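Local structure of inorganic pyrophosphatase (Ehrlichia chaffeensis, 3LO0) at residues N38-I43 and F79-C84. The protein probably catalyses the magnesium-dependent hydrolysis of inorganic pyrophosphate to two phosphate ions and works as a homohexamer. Residues are numbered along the deposited sequence; the frame is centred on the assembly and turned at random.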
ATOM      1  N   ASN A  38      15.406 -23.946   1.140  1.00 22.72           N
ATOM      2  CA  ASN A  38      14.062 -23.468   1.257  1.00 23.69           C
ATOM      3  C   ASN A  38      13.999 -22.530   2.434  1.00 23.56           C
ATOM      4  O   ASN A  38      14.455 -22.845   3.542  1.00 24.08           O
ATOM      5  CB  ASN A  38      13.066 -24.589   1.451  1.00 24.20           C
ATOM      6  CG  ASN A  38      12.938 -25.472   0.248  1.00 25.95           C
ATOM      7  OD1 ASN A  38      13.003 -25.014  -0.892  1.00 27.44           O
ATOM      8  ND2 ASN A  38      12.740 -26.768   0.498  1.00 27.51           N
ATOM      9  N   VAL A  39      13.397 -21.371   2.221  1.00 21.82           N
ATOM     10  CA  VAL A  39      13.208 -20.453   3.321  1.00 21.03           C
ATOM     11  C   VAL A  39      11.715 -20.146   3.495  1.00 20.97           C
ATOM     12  O   VAL A  39      11.031 -19.757   2.534  1.00 20.83           O
ATOM     13  CB  VAL A  39      13.986 -19.147   3.076  1.00 21.47           C
ATOM     14  CG1 VAL A  39      13.852 -18.220   4.305  1.00 21.12           C
ATOM     15  CG2 VAL A  39      15.455 -19.456   2.714  1.00 22.45           C
ATOM     16  N   ILE A  40      11.212 -20.335   4.707  1.00 20.00           N
ATOM     17  CA  ILE A  40       9.838 -19.952   5.034  1.00 21.04           C
ATOM     18  C   ILE A  40       9.884 -18.542   5.508  1.00 19.61           C
ATOM     19  O   ILE A  40      10.560 -18.252   6.493  1.00 20.30           O
ATOM     20  CB  ILE A  40       9.209 -20.826   6.128  1.00 21.16           C
ATOM     21  CG1 ILE A  40       8.986 -22.219   5.566  1.00 23.63           C
ATOM     22  CG2 ILE A  40       7.860 -20.192   6.581  1.00 23.88           C
ATOM     23  CD1 ILE A  40       8.246 -23.178   6.483  1.00 25.05           C
ATOM     24  N   ILE A  41       9.219 -17.651   4.785  1.00 20.25           N
ATOM     25  CA  ILE A  41       9.216 -16.237   5.115  1.00 19.42           C
ATOM     26  C   ILE A  41       8.288 -15.958   6.306  1.00 20.37           C
ATOM     27  O   ILE A  41       7.130 -16.429   6.349  1.00 20.22           O
ATOM     28  CB  ILE A  41       8.836 -15.343   3.908  1.00 19.03           C
ATOM     29  CG1 ILE A  41       9.844 -15.501   2.743  1.00 19.27           C
ATOM     30  CG2 ILE A  41       8.803 -13.869   4.326  1.00 18.70           C
ATOM     31  CD1 ILE A  41      11.303 -15.243   3.155  1.00 20.23           C
ATOM     32  N   GLU A  42       8.817 -15.221   7.268  1.00 19.46           N
ATOM     33  CA  GLU A  42       8.058 -14.781   8.421  1.00 20.71           C
ATOM     34  C   GLU A  42       7.630 -13.330   8.338  1.00 21.36           C
ATOM     35  O   GLU A  42       6.506 -12.995   8.738  1.00 21.51           O
ATOM     36  CB  GLU A  42       8.879 -14.960   9.683  1.00 20.28           C
ATOM     37  CG  GLU A  42       9.021 -16.383  10.086  1.00 22.26           C
ATOM     38  CD  GLU A  42       9.989 -16.549  11.217  1.00 25.57           C
ATOM     39  OE1 GLU A  42      11.159 -16.117  11.041  1.00 23.69           O
ATOM     40  OE2 GLU A  42       9.584 -17.115  12.266  1.00 24.16           O
ATOM     41  N   ILE A  43       8.542 -12.480   7.850  1.00 21.20           N
ATOM     42  CA  ILE A  43       8.334 -11.037   7.766  1.00 20.12           C
ATOM     43  C   ILE A  43       8.764 -10.542   6.376  1.00 19.92           C
ATOM     44  O   ILE A  43       9.894 -10.805   5.933  1.00 19.85           O
ATOM     45  CB  ILE A  43       9.219 -10.311   8.826  1.00 20.42           C
ATOM     46  CG1 ILE A  43       8.863 -10.817  10.237  1.00 21.93           C
ATOM     47  CG2 ILE A  43       9.081  -8.798   8.712  1.00 21.96           C
ATOM     48  CD1 ILE A  43       9.780 -10.373  11.311  1.00 20.65           C
ATOM     49  N   PHE A  79      13.130 -18.393   8.062  1.00 19.50           N
ATOM     50  CA  PHE A  79      13.965 -19.486   8.599  1.00 19.75           C
ATOM     51  C   PHE A  79      14.021 -20.686   7.684  1.00 20.01           C
ATOM     52  O   PHE A  79      13.167 -20.861   6.793  1.00 19.65           O
ATOM     53  CB  PHE A  79      13.431 -19.931   9.991  1.00 20.49           C
ATOM     54  CG  PHE A  79      12.051 -20.563   9.957  1.00 22.14           C
ATOM     55  CD1 PHE A  79      10.909 -19.784   9.984  1.00 22.66           C
ATOM     56  CD2 PHE A  79      11.905 -21.933   9.891  1.00 22.79           C
ATOM     57  CE1 PHE A  79       9.664 -20.358   9.981  1.00 22.80           C
ATOM     58  CE2 PHE A  79      10.645 -22.523   9.870  1.00 25.35           C
ATOM     59  CZ  PHE A  79       9.533 -21.752   9.907  1.00 26.45           C
ATOM     60  N   ILE A  80      15.031 -21.534   7.903  1.00 19.23           N
ATOM     61  CA  ILE A  80      15.125 -22.781   7.140  1.00 20.44           C
ATOM     62  C   ILE A  80      14.466 -23.891   7.962  1.00 22.66           C
ATOM     63  O   ILE A  80      14.906 -24.177   9.063  1.00 21.55           O
ATOM     64  CB  ILE A  80      16.560 -23.200   6.840  1.00 20.85           C
ATOM     65  CG1 ILE A  80      17.377 -22.021   6.314  1.00 17.09           C
ATOM     66  CG2 ILE A  80      16.604 -24.453   5.901  1.00 20.34           C
ATOM     67  CD1 ILE A  80      18.837 -22.370   6.049  1.00 15.68           C
ATOM     68  N   PRO A  81      13.396 -24.489   7.421  1.00 23.93           N
ATOM     69  CA  PRO A  81      12.653 -25.495   8.159  1.00 26.12           C
ATOM     70  C   PRO A  81      13.520 -26.700   8.465  1.00 27.58           C
ATOM     71  O   PRO A  81      14.366 -27.086   7.650  1.00 27.27           O
ATOM     72  CB  PRO A  81      11.486 -25.867   7.224  1.00 26.51           C
ATOM     73  CG  PRO A  81      11.781 -25.290   5.919  1.00 25.27           C
ATOM     74  CD  PRO A  81      12.814 -24.213   6.101  1.00 23.80           C
ATOM     75  N   HIS A  82      13.370 -27.217   9.677  1.00 29.69           N
ATOM     76  CA  HIS A  82      14.129 -28.402  10.131  1.00 32.19           C
ATOM     77  C   HIS A  82      15.623 -28.185  10.259  1.00 31.99           C
ATOM     78  O   HIS A  82      16.417 -29.083  10.048  1.00 33.62           O
ATOM     79  CB  HIS A  82      13.773 -29.615   9.274  1.00 32.98           C
ATOM     80  CG  HIS A  82      12.303 -29.883   9.246  1.00 36.73           C
ATOM     81  ND1 HIS A  82      11.546 -29.998  10.397  1.00 42.46           N
ATOM     82  CD2 HIS A  82      11.435 -30.007   8.213  1.00 38.59           C
ATOM     83  CE1 HIS A  82      10.283 -30.209  10.073  1.00 41.63           C
ATOM     84  NE2 HIS A  82      10.188 -30.217   8.754  1.00 40.91           N
ATOM     85  N   THR A  83      16.003 -26.988  10.665  1.00 31.99           N
ATOM     86  CA  THR A  83      17.354 -26.741  11.068  1.00 32.17           C
ATOM     87  C   THR A  83      17.324 -26.488  12.548  1.00 35.24           C
ATOM     88  O   THR A  83      16.272 -26.200  13.118  1.00 34.47           O
ATOM     89  CB  THR A  83      17.993 -25.577  10.299  1.00 31.65           C
ATOM     90  OG1 THR A  83      17.174 -24.414  10.405  1.00 26.82           O
ATOM     91  CG2 THR A  83      18.185 -25.976   8.849  1.00 28.81           C
ATOM     92  N   CYS A  84      18.475 -26.668  13.173  1.00 38.44           N
ATOM     93  CA  CYS A  84      18.616 -26.460  14.592  1.00 41.57           C
ATOM     94  C   CYS A  84      19.995 -25.892  14.848  1.00 42.49           C
ATOM     95  O   CYS A  84      21.001 -26.614  14.828  1.00 41.08           O
ATOM     96  CB  CYS A  84      18.434 -27.780  15.343  1.00 42.89           C
ATOM     97  SG  CYS A  84      18.380 -27.525  17.130  1.00 51.01           S
TER
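I40 and F79 form an antiparallel, hydrogen-bonded pair where strand 37-41 meets strand 76-79. I40 N donates to F79 O at 2.9 Å, and F79 N returns a bond to I40 O at 3.0 Å. The two side chains lie side by side on the same face of the sheet. F79 CG sits between its backbone N and carbonyl carbon (chi1 65°), which swings the ring across to I40.

I40 can be followed outward along its side chain. CB stands over one face of the F79 ring, displaced toward the rim, in a CH-pi contact 4.1 Å from the centroid. CG2 touches F79 CE1 at 3.9 Å. The CG1 branch heads for the P81 ring and meets its CG. CD1 touches both F79 CZ and P81 CG, which it meets in directions roughly at right angles.

E42 reaches the same ring at its edge. Its CD lies 3.6 Å from F79 CD1, and the carboxylate plane stands 71° from the ring plane. OE2 accepts a hydrogen bond from F54 N, and F54 also packs on F79. At E42 the chain turns a corner, and E42 and I43 both face Y77 in a classic beta bulge.

A type II turn from I80 to T83 follows F79. P81 CD lies 3.3 Å from N38 O, and I80 CG2 also covers that oxygen. T83 OG1 donates to I80 O at 2.6 Å and ties the turn.

N38 O is buried without a hydrogen-bonding partner. In this register the next bonded pair would set N38 against P81, and a proline has no N-H to give. At the other end, the F79 edge and the F54 bond hold the E42 carboxylate in place. Y77, a predicted substrate-binding residue, lies beside E42, so this side of the contact borders the probable active site.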